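Long-range contact in putative 4-hydroxybenzoyl-CoA thioesterase (Geobacillus stearothermophilus, PDB 2OIW), which probably hydrolyses acyl-CoA thioesters, as a predicted thioesterase of the hot-dog fold: residues 64-68 with 91-95. Residues are numbered along the deposited sequence; the frame is centred on the assembly and turned at random.
Sequences NQMYY and EIHQN
Gln94, at the end of strand 85-94, faces the irregular backbone of residues 64-68, the two chains coming nearest at Met66 and Gln94 with their CA atoms 6.9 Å apart, too far for direct backbone pairing. The Gln94 side chain spans the gap. With CG anti to the backbone N (chi1 -176°) and the chain extended beyond it, its amide reaches Tyr67 and holds both polar groups of that residue's backbone. OE1 accepts the Tyr67 N-H on a lone pair in the carbonyl plane, N to OE1 being 2.9 Å, while NE2 of Gln94 donates at the same length to Tyr67 O, with an N-H...O angle of 158°. The amide thus pairs with both the N-H and the C=O of one residue, as the facing residue does in a hydrogen-bonded antiparallel pair. A water donates to Gln94 OE1 and to Gln65 O, 2.7 Å from the latter, and NE2 has a second acceptor in Gln70 O. Next to these polar bonds is an apolar contact. Met66, present as selenomethionine, runs its CB and CG past Gln94, and with chi2 extended (174°) its SE is carried to CG2 of Ile92, 3.5 Å away, the two side chains crossing at about a right angle. Val27 of helix 27-34 and Val72 of strand 72-81 pack against both residues, placing the contact where helix 27-34 packs on the sheet of the hot-dog fold. Two bonds at each amide atom should fix the flip and rotation of the buried Gln94 amide, so that an uncharged side chain holds the loop after strand 53-62 to the strand end.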
ATOM      1  N   ASN A  64      13.663 -13.384   9.442  1.00 21.11           N
ATOM      2  CA  ASN A  64      14.642 -13.338   8.355  1.00 21.42           C
ATOM      3  C   ASN A  64      14.122 -12.407   7.292  1.00 21.27           C
ATOM      4  O   ASN A  64      12.936 -12.327   7.099  1.00 21.61           O
ATOM      5  CB  ASN A  64      14.828 -14.733   7.752  1.00 21.45           C
ATOM      6  CG  ASN A  64      15.669 -15.644   8.629  1.00 24.25           C
ATOM      7  OD1 ASN A  64      16.819 -15.335   8.929  1.00 26.12           O
ATOM      8  ND2 ASN A  64      15.099 -16.789   9.041  1.00 26.29           N
ATOM      9  N   GLN A  65      14.992 -11.731   6.569  1.00 21.47           N
ATOM     10  CA  GLN A  65      14.512 -10.830   5.531  1.00 22.75           C
ATOM     11  C   GLN A  65      13.995 -11.607   4.326  1.00 22.83           C
ATOM     12  O   GLN A  65      14.411 -12.751   4.049  1.00 20.79           O
ATOM     13  CB  GLN A  65      15.604  -9.861   5.096  1.00 23.39           C
ATOM     14  CG  GLN A  65      16.134  -8.972   6.227  1.00 27.54           C
ATOM     15  CD  GLN A  65      15.157  -7.879   6.682  1.00 32.73           C
ATOM     16  OE1 GLN A  65      14.055  -7.729   6.146  1.00 36.69           O
ATOM     17  NE2 GLN A  65      15.571  -7.108   7.680  1.00 36.16           N
HETATM   18  N   MSE A  66      13.070 -10.983   3.621  1.00 22.42           N
HETATM   19  CA  MSE A  66      12.580 -11.567   2.397  1.00 25.06           C
HETATM   20  C   MSE A  66      12.861 -10.655   1.210  1.00 23.64           C
HETATM   21  O   MSE A  66      13.171  -9.468   1.374  1.00 22.82           O
HETATM   22  CB  MSE A  66      11.095 -11.898   2.529  1.00 24.88           C
HETATM   23  CG  MSE A  66      10.844 -13.110   3.427  1.00 24.81           C
HETATM   24 SE   MSE A  66       8.908 -13.376   3.731  1.00 33.33          SE
HETATM   25  CE  MSE A  66       8.646 -11.885   5.030  1.00 22.41           C
ATOM     26  N   TYR A  67      12.763 -11.234   0.027  1.00 23.47           N
ATOM     27  CA  TYR A  67      13.242 -10.606  -1.199  1.00 23.86           C
ATOM     28  C   TYR A  67      12.203 -10.644  -2.298  1.00 22.47           C
ATOM     29  O   TYR A  67      11.479 -11.626  -2.430  1.00 22.26           O
ATOM     30  CB  TYR A  67      14.542 -11.309  -1.658  1.00 25.21           C
ATOM     31  CG  TYR A  67      15.606 -11.097  -0.607  1.00 28.81           C
ATOM     32  CD1 TYR A  67      16.164  -9.821  -0.430  1.00 31.37           C
ATOM     33  CD2 TYR A  67      15.964 -12.112   0.285  1.00 29.55           C
ATOM     34  CE1 TYR A  67      17.102  -9.573   0.562  1.00 32.75           C
ATOM     35  CE2 TYR A  67      16.928 -11.886   1.278  1.00 32.11           C
ATOM     36  CZ  TYR A  67      17.480 -10.595   1.416  1.00 32.42           C
ATOM     37  OH  TYR A  67      18.412 -10.295   2.398  1.00 33.17           O
ATOM     38  N   TYR A  68      12.146  -9.585  -3.097  1.00 20.74           N
ATOM     39  CA  TYR A  68      11.428  -9.661  -4.362  1.00 20.39           C
ATOM     40  C   TYR A  68      12.125 -10.700  -5.260  1.00 19.89           C
ATOM     41  O   TYR A  68      13.340 -10.752  -5.266  1.00 19.68           O
ATOM     42  CB  TYR A  68      11.450  -8.273  -5.042  1.00 20.09           C
ATOM     43  CG  TYR A  68      10.946  -8.267  -6.461  1.00 20.04           C
ATOM     44  CD1 TYR A  68       9.625  -8.582  -6.737  1.00 16.37           C
ATOM     45  CD2 TYR A  68      11.792  -7.925  -7.527  1.00 18.12           C
ATOM     46  CE1 TYR A  68       9.155  -8.575  -8.030  1.00 17.03           C
ATOM     47  CE2 TYR A  68      11.327  -7.909  -8.818  1.00 18.96           C
ATOM     48  CZ  TYR A  68      10.013  -8.262  -9.066  1.00 17.33           C
ATOM     49  OH  TYR A  68       9.541  -8.250 -10.342  1.00 19.11           O
ATOM     50  N   GLU A  91       2.541 -17.865   9.719  1.00 18.48           N
ATOM     51  CA  GLU A  91       3.961 -17.794   9.393  1.00 18.54           C
ATOM     52  C   GLU A  91       4.125 -17.482   7.914  1.00 18.81           C
ATOM     53  O   GLU A  91       3.295 -17.874   7.105  1.00 18.71           O
ATOM     54  CB  GLU A  91       4.653 -19.134   9.688  1.00 18.73           C
ATOM     55  CG  GLU A  91       4.829 -19.456  11.134  1.00 18.83           C
ATOM     56  CD  GLU A  91       5.602 -20.733  11.361  1.00 21.95           C
ATOM     57  OE1 GLU A  91       5.936 -21.421  10.360  1.00 21.55           O
ATOM     58  OE2 GLU A  91       5.853 -21.062  12.547  1.00 20.31           O
ATOM     59  N   ILE A  92       5.186 -16.763   7.571  1.00 18.53           N
ATOM     60  CA  ILE A  92       5.556 -16.593   6.163  1.00 18.91           C
ATOM     61  C   ILE A  92       6.922 -17.208   5.921  1.00 18.15           C
ATOM     62  O   ILE A  92       7.863 -16.950   6.673  1.00 17.58           O
ATOM     63  CB  ILE A  92       5.535 -15.111   5.721  1.00 18.94           C
ATOM     64  CG1 ILE A  92       4.174 -14.484   6.011  1.00 19.44           C
ATOM     65  CG2 ILE A  92       5.815 -14.999   4.246  1.00 16.69           C
ATOM     66  CD1 ILE A  92       4.137 -13.020   5.731  1.00 19.44           C
ATOM     67  N   HIS A  93       7.001 -18.056   4.887  1.00 18.13           N
ATOM     68  CA  HIS A  93       8.217 -18.733   4.489  1.00 17.29           C
ATOM     69  C   HIS A  93       8.663 -18.250   3.095  1.00 17.53           C
ATOM     70  O   HIS A  93       7.844 -17.846   2.253  1.00 15.92           O
ATOM     71  CB  HIS A  93       8.022 -20.259   4.428  1.00 17.91           C
ATOM     72  CG  HIS A  93       7.671 -20.902   5.737  1.00 18.90           C
ATOM     73  ND1 HIS A  93       8.006 -22.204   6.033  1.00 22.51           N
ATOM     74  CD2 HIS A  93       6.997 -20.436   6.820  1.00 19.79           C
ATOM     75  CE1 HIS A  93       7.564 -22.515   7.242  1.00 20.82           C
ATOM     76  NE2 HIS A  93       6.945 -21.457   7.741  1.00 18.12           N
ATOM     77  N   GLN A  94       9.967 -18.305   2.863  1.00 17.16           N
ATOM     78  CA  GLN A  94      10.544 -18.056   1.537  1.00 18.56           C
ATOM     79  C   GLN A  94      11.750 -18.978   1.420  1.00 19.09           C
ATOM     80  O   GLN A  94      12.495 -19.142   2.390  1.00 18.81           O
ATOM     81  CB  GLN A  94      10.947 -16.594   1.348  1.00 17.82           C
ATOM     82  CG  GLN A  94      11.479 -16.253  -0.074  1.00 17.00           C
ATOM     83  CD  GLN A  94      11.674 -14.750  -0.303  1.00 18.79           C
ATOM     84  OE1 GLN A  94      12.489 -14.103   0.358  1.00 18.51           O
ATOM     85  NE2 GLN A  94      10.926 -14.190  -1.258  1.00 15.16           N
ATOM     86  N   ASN A  95      11.924 -19.611   0.260  1.00 19.56           N
ATOM     87  CA  ASN A  95      13.060 -20.525   0.080  1.00 20.00           C
ATOM     88  C   ASN A  95      13.103 -21.613   1.154  1.00 19.72           C
ATOM     89  O   ASN A  95      14.174 -22.027   1.592  1.00 19.06           O
ATOM     90  CB  ASN A  95      14.379 -19.734   0.082  1.00 20.98           C
ATOM     91  CG  ASN A  95      15.520 -20.506  -0.578  1.00 23.59           C
ATOM     92  OD1 ASN A  95      15.316 -21.201  -1.593  1.00 25.61           O
ATOM     93  ND2 ASN A  95      16.718 -20.420   0.009  1.00 25.10           N
TER
HETATM   94  O   HOH W   1      14.380 -14.792   2.238  1.00 21.33           O